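Local coordinates for inorganic pyrophosphatase (Shewanella sp. AS-11, PDB 6LL8), which probably catalyses the metal-dependent hydrolysis of diphosphate to two phosphates, as a family II (DHH/DHHA2) inorganic pyrophosphatase using manganese as cofactor, at residues T254-V265 and T281-L292; A270-G278 and Q297-F306. All coordinates share one frame; numbering follows the deposited sequence. Where two conformers were deposited one is given.

Overall arrangement
Both contacts lie within the DHHA2 domain, on the same side of the chain's centre, their centres about 14 Å apart. Contact 1 pairs strands 260-267 and 285-289 at the margin of the mixed sheet, and backbone hydrogen bonds dominate it. Contact 2 sets helix 272-277 across helix 294-307; there the Tyr277 ring, two leucines and three alanines pack together, and the tyrosine hydroxyl supplies the hydrogen bond between the helices. Each is partly buried, one flank in the core and the other near solvent. Their segments alternate along the chain, since helix 272-277 connects the two strands of contact 1. Gln297 ties them together, its side chain bonding Leu292 N and Gly290 O.

Contact 1: residues T254-V265 and T281-L292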
loop_
_atom_site.group_PDB
_atom_site.type_symbol
_atom_site.label_atom_id
_atom_site.label_comp_id
_atom_site.label_asym_id
_atom_site.label_seq_id
_atom_site.Cartn_x
_atom_site.Cartn_y
_atom_site.Cartn_z
ATOM N N THR A 254 -5.141 5.776 -12.051
ATOM C CA THR A 254 -4.630 4.538 -12.647
ATOM C C THR A 254 -5.793 3.727 -13.189
ATOM O O THR A 254 -6.675 3.336 -12.446
ATOM C CB THR A 254 -3.830 3.750 -11.631
ATOM O OG1 THR A 254 -2.731 4.553 -11.194
ATOM C CG2 THR A 254 -3.353 2.437 -12.196
ATOM N N ASP A 255 -5.766 3.466 -14.498
ATOM C CA ASP A 255 -6.780 2.650 -15.178
ATOM C C ASP A 255 -6.225 1.242 -15.282
ATOM O O ASP A 255 -5.232 1.017 -15.992
ATOM C CB ASP A 255 -7.063 3.285 -16.535
ATOM C CG ASP A 255 -8.173 2.615 -17.303
ATOM O OD1 ASP A 255 -8.161 1.380 -17.348
ATOM O OD2 ASP A 255 -9.091 3.368 -17.798
ATOM N N ILE A 256 -6.841 0.314 -14.569
ATOM C CA ILE A 256 -6.310 -1.062 -14.508
ATOM C C ILE A 256 -6.619 -1.856 -15.768
ATOM O O ILE A 256 -6.022 -2.914 -15.943
ATOM C CB ILE A 256 -6.741 -1.799 -13.253
ATOM C CG1 ILE A 256 -8.214 -2.182 -13.260
ATOM C CG2 ILE A 256 -6.333 -1.021 -12.016
ATOM C CD1 ILE A 256 -8.515 -3.494 -12.611
ATOM N N MET A 257 -7.494 -1.359 -16.616
ATOM C CA MET A 257 -7.779 -2.068 -17.881
ATOM C C MET A 257 -6.875 -1.515 -19.000
ATOM O O MET A 257 -6.330 -2.358 -19.724
ATOM C CB MET A 257 -9.278 -2.000 -18.210
ATOM C CG MET A 257 -10.187 -2.428 -17.019
ATOM S SD MET A 257 -10.008 -4.160 -16.411
ATOM C CE MET A 257 -10.572 -5.025 -17.872
ATOM N N LYS A 258 -6.683 -0.214 -19.132
ATOM C CA LYS A 258 -5.680 0.394 -20.055
ATOM C C LYS A 258 -4.267 0.048 -19.582
ATOM O O LYS A 258 -3.308 0.158 -20.360
ATOM C CB LYS A 258 -5.772 1.936 -20.083
ATOM C CG LYS A 258 -7.036 2.523 -20.702
ATOM C CD LYS A 258 -7.124 4.049 -20.520
ATOM C CE LYS A 258 -8.431 4.611 -21.042
ATOM N NZ LYS A 258 -9.606 3.852 -20.529
ATOM N N GLU A 259 -4.132 -0.232 -18.293
ATOM C CA GLU A 259 -2.832 -0.462 -17.637
ATOM C C GLU A 259 -1.927 0.754 -17.820
ATOM O O GLU A 259 -0.768 0.635 -18.245
ATOM C CB GLU A 259 -2.171 -1.742 -18.124
ATOM C CG GLU A 259 -3.023 -2.973 -17.870
ATOM C CD GLU A 259 -2.402 -4.316 -18.168
ATOM O OE1 GLU A 259 -1.195 -4.357 -18.360
ATOM O OE2 GLU A 259 -3.161 -5.290 -18.290
ATOM N N GLY A 260 -2.397 1.909 -17.416
ATOM C CA GLY A 260 -1.590 3.132 -17.401
ATOM C C GLY A 260 -2.174 4.134 -16.439
ATOM O O GLY A 260 -3.275 3.902 -15.880
ATOM N N SER A 261 -1.451 5.223 -16.220
ATOM C CA SER A 261 -1.868 6.233 -15.232
ATOM C C SER A 261 -1.760 7.623 -15.816
ATOM O O SER A 261 -0.751 7.932 -16.465
ATOM C CB SER A 261 -0.994 6.167 -13.984
ATOM O OG SER A 261 -1.092 4.918 -13.315
ATOM N N GLU A 262 -2.716 8.475 -15.464
ATOM C CA GLU A 262 -2.526 9.919 -15.634
ATOM C C GLU A 262 -2.002 10.453 -14.311
ATOM O O GLU A 262 -2.671 10.237 -13.287
ATOM C CB GLU A 262 -3.838 10.580 -16.032
ATOM C CG GLU A 262 -3.634 12.058 -16.287
ATOM C CD GLU A 262 -4.812 12.808 -16.825
ATOM O OE1 GLU A 262 -5.866 12.661 -16.247
ATOM O OE2 GLU A 262 -4.624 13.566 -17.772
ATOM N N MET A 263 -0.903 11.158 -14.331
ATOM C CA MET A 263 -0.366 11.759 -13.118
ATOM C C MET A 263 -0.677 13.236 -13.102
ATOM O O MET A 263 -0.354 13.948 -14.045
ATOM C CB MET A 263 1.141 11.553 -13.025
ATOM C CG MET A 263 1.744 12.059 -11.728
ATOM S SD MET A 263 3.546 11.981 -11.680
ATOM C CE MET A 263 3.759 10.274 -11.180
ATOM N N LEU A 264 -1.299 13.686 -12.031
ATOM C CA LEU A 264 -1.529 15.109 -11.728
ATOM C C LEU A 264 -0.359 15.563 -10.861
ATOM O O LEU A 264 -0.037 14.859 -9.876
ATOM C CB LEU A 264 -2.860 15.313 -11.011
ATOM C CG LEU A 264 -4.090 14.677 -11.652
ATOM C CD1 LEU A 264 -5.341 14.984 -10.840
ATOM C CD2 LEU A 264 -4.262 15.088 -13.087
ATOM N N VAL A 265 0.249 16.711 -11.162
ATOM C CA VAL A 265 1.506 17.125 -10.525
ATOM C C VAL A 265 1.395 18.566 -10.062
ATOM O O VAL A 265 1.118 19.462 -10.897
ATOM C CB VAL A 265 2.674 16.993 -11.522
ATOM C CG1 VAL A 265 3.989 17.454 -10.900
ATOM C CG2 VAL A 265 2.791 15.575 -12.074
ATOM N N THR A 281 5.225 17.110 -17.990
ATOM C CA THR A 281 3.828 17.493 -17.738
ATOM C C THR A 281 3.472 18.639 -18.676
ATOM O O THR A 281 4.316 19.483 -19.033
ATOM C CB THR A 281 3.577 17.895 -16.296
ATOM O OG1 THR A 281 4.615 18.746 -15.885
ATOM C CG2 THR A 281 3.578 16.731 -15.363
ATOM N N VAL A 282 2.197 18.696 -18.970
ATOM C CA VAL A 282 1.576 19.807 -19.707
ATOM C C VAL A 282 0.435 20.270 -18.818
ATOM O O VAL A 282 -0.482 19.478 -18.536
ATOM C CB VAL A 282 1.074 19.376 -21.087
ATOM C CG1 VAL A 282 0.414 20.560 -21.763
ATOM C CG2 VAL A 282 2.196 18.797 -21.936
ATOM N N ASP A 283 0.514 21.527 -18.393
ATOM C CA ASP A 283 -0.426 22.123 -17.418
ATOM C C ASP A 283 -0.726 21.108 -16.311
ATOM O O ASP A 283 -1.888 20.891 -15.963
ATOM C CB ASP A 283 -1.675 22.622 -18.114
ATOM C CG ASP A 283 -1.405 23.785 -19.038
ATOM O OD1 ASP A 283 -0.279 24.351 -19.006
ATOM O OD2 ASP A 283 -2.316 24.103 -19.765
ATOM N N GLY A 284 0.331 20.539 -15.775
ATOM C CA GLY A 284 0.247 19.735 -14.554
ATOM C C GLY A 284 -0.283 18.328 -14.741
ATOM O O GLY A 284 -0.538 17.680 -13.724
ATOM N N ARG A 285 -0.352 17.831 -15.956
ATOM C CA ARG A 285 -0.815 16.453 -16.192
ATOM C C ARG A 285 0.149 15.758 -17.124
ATOM O O ARG A 285 0.683 16.384 -18.084
ATOM C CB ARG A 285 -2.206 16.443 -16.821
ATOM C CG ARG A 285 -3.228 17.258 -16.050
ATOM C CD ARG A 285 -4.584 17.022 -16.647
ATOM N NE ARG A 285 -5.581 17.855 -16.012
ATOM C CZ ARG A 285 -6.802 18.063 -16.474
ATOM N NH1 ARG A 285 -7.204 17.485 -17.591
ATOM N NH2 ARG A 285 -7.622 18.872 -15.825
ATOM N N VAL A 286 0.314 14.461 -16.924
ATOM C CA VAL A 286 1.104 13.646 -17.873
ATOM C C VAL A 286 0.499 12.247 -17.920
ATOM O O VAL A 286 0.193 11.663 -16.864
ATOM C CB VAL A 286 2.611 13.636 -17.534
ATOM C CG1 VAL A 286 2.922 13.057 -16.165
ATOM C CG2 VAL A 286 3.414 12.911 -18.610
ATOM N N TRP A 287 0.386 11.675 -19.093
ATOM C CA TRP A 287 -0.053 10.279 -19.283
ATOM C C TRP A 287 1.166 9.389 -19.293
ATOM O O TRP A 287 2.132 9.621 -20.055
ATOM C CB TRP A 287 -0.837 10.105 -20.585
ATOM C CG TRP A 287 -1.210 8.683 -20.818
ATOM C CD1 TRP A 287 -0.654 7.847 -21.742
ATOM C CD2 TRP A 287 -2.103 7.865 -20.041
ATOM N NE1 TRP A 287 -1.179 6.595 -21.627
ATOM C CE2 TRP A 287 -2.102 6.575 -20.617
ATOM C CE3 TRP A 287 -2.981 8.121 -18.986
ATOM C CZ2 TRP A 287 -2.871 5.528 -20.121
ATOM C CZ3 TRP A 287 -3.757 7.082 -18.502
ATOM C CH2 TRP A 287 -3.702 5.800 -19.058
ATOM N N LEU A 288 1.142 8.402 -18.409
ATOM C CA LEU A 288 2.237 7.439 -18.200
ATOM C C LEU A 288 1.734 6.068 -18.622
ATOM O O LEU A 288 1.206 5.291 -17.823
ATOM C CB LEU A 288 2.712 7.455 -16.751
ATOM C CG LEU A 288 3.178 8.826 -16.243
ATOM C CD1 LEU A 288 3.485 8.736 -14.759
ATOM C CD2 LEU A 288 4.376 9.339 -17.019
ATOM N N ASP A 289 1.914 5.758 -19.891
ATOM C CA ASP A 289 1.527 4.457 -20.457
ATOM C C ASP A 289 2.218 3.348 -19.656
ATOM O O ASP A 289 3.412 3.471 -19.362
ATOM C CB ASP A 289 1.927 4.413 -21.924
ATOM C CG ASP A 289 1.632 3.093 -22.574
ATOM O OD1 ASP A 289 0.479 2.885 -22.865
ATOM O OD2 ASP A 289 2.594 2.266 -22.689
ATOM N N GLY A 290 1.488 2.270 -19.362
ATOM C CA GLY A 290 2.064 1.088 -18.719
ATOM C C GLY A 290 2.238 1.232 -17.220
ATOM O O GLY A 290 2.573 0.222 -16.582
ATOM N N VAL A 291 2.020 2.406 -16.634
ATOM C CA VAL A 291 2.313 2.596 -15.203
ATOM C C VAL A 291 1.121 2.165 -14.375
ATOM O O VAL A 291 0.027 2.767 -14.426
ATOM C CB VAL A 291 2.749 4.030 -14.921
ATOM C CG1 VAL A 291 2.830 4.274 -13.426
ATOM C CG2 VAL A 291 4.071 4.296 -15.590
ATOM N N LEU A 292 1.360 1.109 -13.605
ATOM C CA LEU A 292 0.425 0.616 -12.572
ATOM C C LEU A 292 1.009 0.779 -11.170
ATOM O O LEU A 292 0.227 0.956 -10.233
ATOM C CB LEU A 292 0.064 -0.862 -12.801
ATOM C CG LEU A 292 -0.815 -1.157 -14.007
ATOM C CD1 LEU A 292 -0.906 -2.669 -14.242
ATOM C CD2 LEU A 292 -2.208 -0.568 -13.845
HETATM O O HOH W 1 -1.128 2.257 -20.649
HETATM O O HOH W 2 -6.354 15.075 -19.002
#
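Trp287 lies against the backbone of Gly260-Glu262 on the edge of the antiparallel part of the DHHA2 sheet, where strand 285-289 is the outermost strand. Ser261 O sits 3.3 Å above one face of the indole, toward its rim, while Glu262 CB meets the ring edge in its plane. The torsion that sets CG of Trp287 anti to its own N (chi1 177°) sends the ring back over strand 260-265, and the Lys258 side chain crosses the indole at about a right angle, CD 4.1 Å from CH2 of Trp287. At Gly260 the ring lies so close that a beta carbon would be expected to run into CZ2 of Trp287.

Along the same face, Leu264 and the aliphatic part of Arg285 run side by side, CD2 of Leu264 3.8 Å from CG of Arg285. The carboxylate and guanidinium planes of Glu262 and Arg285 are 71° apart; a water joins OE2 of Glu262 to NH1 of Arg285, while their salt bridges go to Lys230 and Glu234 respectively.

The other face carries Ser261, Met263, Val286 and Leu288. Met263 bends at its last torsion (chi3 -84°), which brings CE to 3.9 Å from CD1 of Leu288, and helix 272-277 covers this methionine. Backbone bonds pair Ser261 with Leu288 and Met263 with Val286.

Past the type II turn 288-291, CD2 of Leu292 meets CG2 of Thr254 at 3.6 Å, the two side chains crossing at about a right angle. Ser261 OG takes a bond from Thr254 OG1 and donates at 2.7 Å to Val291 O, from above the carbonyl plane.

Contact 2: residues A270-G278 and Q297-F306; sequences ADLTERAYG and QVVPALQDAF
With CG of Tyr277 anti to its carbonyl carbon (chi1 -51°), the phenol swings off helix 272-277 to helix 294-307. Its hydroxyl donates to Val298 O at 2.8 Å, tilted 26° from the carbonyl plane, and the acceptor lies at the ring edge. In the conformer given, Leu302 also has CG anti to its carbonyl carbon (chi1 -78°), and its CD2 lies 3.8 Å from CB of Ala276. That same CB of Ala276 stands over the centre of the Tyr277 ring, while CB of Ala301 touches CE1 from an oblique direction. A phenylalanine in place of Tyr277 would probably leave Val298 O without its hydroxyl donor and the ring without the bond that ties its end to helix 294-307.

Ala276, Ala301 and Ala305 let the helices, whose axes cross at 102°, approach to 8.7 Å. At the far end CD1 of Leu272 leans obliquely on CZ of Phe306, 3.9 Å away. Arg275 NE bridges to Asp271 OD1 one turn back, nearly in the guanidinium plane.

Both helices rest on the mixed sheet: Leu272 and Leu302 meet on Leu250 of strand 248-255, and Leu302 and Phe306 also touch strands 203-208 and 211-220.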
loop_
_atom_site.group_PDB
_atom_site.type_symbol
_atom_site.label_atom_id
_atom_site.label_comp_id
_atom_site.label_asym_id
_atom_site.label_seq_id
_atom_site.Cartn_x
_atom_site.Cartn_y
_atom_site.Cartn_z
ATOM N N ALA A 270 9.720 22.602 -11.816
ATOM C CA ALA A 270 8.882 22.742 -13.029
ATOM C C ALA A 270 9.115 21.571 -13.990
ATOM O O ALA A 270 8.234 21.314 -14.821
ATOM C CB ALA A 270 9.134 24.061 -13.711
ATOM N N ASP A 271 10.256 20.883 -13.917
ATOM C CA ASP A 271 10.582 19.821 -14.905
ATOM C C ASP A 271 10.603 18.437 -14.238
ATOM O O ASP A 271 11.271 17.519 -14.735
ATOM C CB ASP A 271 11.904 20.126 -15.594
ATOM C CG ASP A 271 13.079 20.194 -14.638
ATOM O OD1 ASP A 271 12.862 20.122 -13.408
ATOM O OD2 ASP A 271 14.214 20.350 -15.144
ATOM N N LEU A 272 9.862 18.270 -13.146
ATOM C CA LEU A 272 9.955 17.028 -12.334
ATOM C C LEU A 272 9.774 15.794 -13.212
ATOM O O LEU A 272 10.620 14.883 -13.123
ATOM C CB LEU A 272 8.866 17.059 -11.263
ATOM C CG LEU A 272 8.969 15.917 -10.255
ATOM C CD1 LEU A 272 10.133 16.112 -9.318
ATOM C CD2 LEU A 272 7.685 15.765 -9.458
ATOM N N THR A 273 8.683 15.675 -13.962
ATOM C CA THR A 273 8.405 14.409 -14.687
ATOM C C THR A 273 9.261 14.299 -15.946
ATOM O O THR A 273 9.605 13.175 -16.330
ATOM C CB THR A 273 6.916 14.195 -14.964
ATOM O OG1 THR A 273 6.421 15.210 -15.823
ATOM C CG2 THR A 273 6.086 14.191 -13.700
ATOM N N GLU A 274 9.636 15.418 -16.546
ATOM C CA GLU A 274 10.627 15.389 -17.644
ATOM C C GLU A 274 11.911 14.723 -17.135
ATOM O O GLU A 274 12.412 13.807 -17.794
ATOM C CB GLU A 274 10.857 16.817 -18.156
ATOM C CG GLU A 274 11.829 16.922 -19.323
ATOM C CD GLU A 274 11.697 18.188 -20.162
ATOM O OE1 GLU A 274 11.312 19.247 -19.615
ATOM O OE2 GLU A 274 11.973 18.111 -21.367
ATOM N N ARG A 275 12.409 15.169 -15.987
ATOM C CA ARG A 275 13.694 14.669 -15.434
ATOM C C ARG A 275 13.529 13.218 -14.968
ATOM O O ARG A 275 14.430 12.384 -15.245
ATOM C CB ARG A 275 14.203 15.564 -14.300
ATOM C CG ARG A 275 14.762 16.905 -14.764
ATOM C CD ARG A 275 15.446 17.637 -13.623
ATOM N NE ARG A 275 14.451 17.969 -12.616
ATOM C CZ ARG A 275 14.350 17.446 -11.387
ATOM N NH1 ARG A 275 15.205 16.545 -10.935
ATOM N NH2 ARG A 275 13.378 17.838 -10.598
ATOM N N ALA A 276 12.458 12.905 -14.255
ATOM C CA ALA A 276 12.319 11.560 -13.664
ATOM C C ALA A 276 11.997 10.510 -14.727
ATOM O O ALA A 276 12.549 9.413 -14.626
ATOM C CB ALA A 276 11.281 11.568 -12.574
ATOM N N TYR A 277 11.105 10.795 -15.675
ATOM C CA TYR A 277 10.484 9.788 -16.568
ATOM C C TYR A 277 10.761 10.071 -18.041
ATOM O O TYR A 277 10.350 9.255 -18.879
ATOM C CB TYR A 277 8.971 9.708 -16.333
ATOM C CG TYR A 277 8.602 9.536 -14.878
ATOM C CD1 TYR A 277 9.045 8.449 -14.152
ATOM C CD2 TYR A 277 7.815 10.470 -14.230
ATOM C CE1 TYR A 277 8.700 8.287 -12.820
ATOM C CE2 TYR A 277 7.472 10.329 -12.899
ATOM C CZ TYR A 277 7.923 9.237 -12.186
ATOM O OH TYR A 277 7.574 9.143 -10.869
ATOM N N GLY A 278 11.309 11.248 -18.357
ATOM C CA GLY A 278 11.433 11.660 -19.759
ATOM C C GLY A 278 10.089 11.981 -20.365
ATOM O O GLY A 278 9.972 12.004 -21.607
ATOM N N GLN A 297 7.410 1.660 -10.543
ATOM C CA GLN A 297 7.404 2.480 -11.762
ATOM C C GLN A 297 7.383 3.971 -11.477
ATOM O O GLN A 297 7.582 4.743 -12.408
ATOM C CB GLN A 297 6.253 2.097 -12.671
ATOM C CG GLN A 297 6.328 0.645 -13.158
ATOM C CD GLN A 297 5.085 0.277 -13.913
ATOM O OE1 GLN A 297 3.999 0.128 -13.344
ATOM N NE2 GLN A 297 5.204 0.172 -15.223
ATOM N N VAL A 298 7.082 4.397 -10.268
ATOM C CA VAL A 298 6.952 5.832 -9.946
ATOM C C VAL A 298 8.071 6.256 -9.008
ATOM O O VAL A 298 8.794 7.217 -9.295
ATOM C CB VAL A 298 5.557 6.129 -9.385
ATOM C CG1 VAL A 298 5.430 7.560 -8.898
ATOM C CG2 VAL A 298 4.484 5.835 -10.415
ATOM N N VAL A 299 8.189 5.600 -7.861
ATOM C CA VAL A 299 9.129 6.024 -6.804
ATOM C C VAL A 299 10.589 5.938 -7.234
ATOM O O VAL A 299 11.341 6.883 -6.949
ATOM C CB VAL A 299 8.814 5.278 -5.525
ATOM C CG1 VAL A 299 9.901 5.394 -4.476
ATOM C CG2 VAL A 299 7.494 5.773 -4.946
ATOM N N PRO A 300 11.088 4.819 -7.805
ATOM C CA PRO A 300 12.532 4.723 -8.011
ATOM C C PRO A 300 13.116 5.872 -8.826
ATOM O O PRO A 300 14.125 6.471 -8.435
ATOM C CB PRO A 300 12.717 3.358 -8.683
ATOM C CG PRO A 300 11.552 2.562 -8.190
ATOM C CD PRO A 300 10.409 3.556 -8.149
ATOM N N ALA A 301 12.494 6.182 -9.943
ATOM C CA ALA A 301 13.040 7.224 -10.833
ATOM C C ALA A 301 12.943 8.581 -10.151
ATOM O O ALA A 301 13.796 9.422 -10.378
ATOM C CB ALA A 301 12.335 7.237 -12.167
ATOM N N LEU A 302 11.889 8.812 -9.378
ATOM C CA LEU A 302 11.765 10.101 -8.653
ATOM C C LEU A 302 12.860 10.199 -7.603
ATOM O O LEU A 302 13.509 11.249 -7.481
ATOM C CB LEU A 302 10.438 10.256 -7.927
ATOM C CG LEU A 302 9.229 10.617 -8.758
ATOM C CD1 LEU A 302 8.000 10.487 -7.893
ATOM C CD2 LEU A 302 9.327 12.027 -9.309
ATOM N N GLN A 303 13.036 9.137 -6.823
ATOM C CA GLN A 303 14.016 9.169 -5.715
ATOM C C GLN A 303 15.397 9.389 -6.323
ATOM O O GLN A 303 16.178 10.206 -5.811
ATOM C CB GLN A 303 13.900 7.917 -4.838
ATOM C CG GLN A 303 14.847 8.006 -3.659
ATOM C CD GLN A 303 14.355 7.168 -2.532
ATOM O OE1 GLN A 303 13.179 7.288 -2.159
ATOM N NE2 GLN A 303 15.275 6.336 -2.023
ATOM N N ASP A 304 15.700 8.708 -7.407
ATOM C CA ASP A 304 17.028 8.847 -8.024
ATOM C C ASP A 304 17.198 10.287 -8.526
ATOM O O ASP A 304 18.330 10.816 -8.389
ATOM C CB ASP A 304 17.226 7.803 -9.109
ATOM C CG ASP A 304 17.410 6.381 -8.630
ATOM O OD1 ASP A 304 17.693 6.164 -7.402
ATOM O OD2 ASP A 304 17.226 5.501 -9.480
ATOM N N ALA A 305 16.137 10.919 -9.047
ATOM C CA ALA A 305 16.200 12.297 -9.585
ATOM C C ALA A 305 16.471 13.307 -8.471
ATOM O O ALA A 305 17.141 14.309 -8.730
ATOM C CB ALA A 305 14.958 12.730 -10.318
ATOM N N PHE A 306 15.922 13.090 -7.291
ATOM C CA PHE A 306 16.183 13.956 -6.127
ATOM C C PHE A 306 17.579 13.701 -5.547
ATOM O O PHE A 306 18.064 14.609 -4.881
ATOM C CB PHE A 306 15.129 13.724 -5.051
ATOM C CG PHE A 306 13.831 14.448 -5.270
ATOM C CD1 PHE A 306 13.716 15.789 -4.941
ATOM C CD2 PHE A 306 12.712 13.806 -5.754
ATOM C CE1 PHE A 306 12.514 16.452 -5.106
ATOM C CE2 PHE A 306 11.511 14.474 -5.901
ATOM C CZ PHE A 306 11.418 15.803 -5.596
#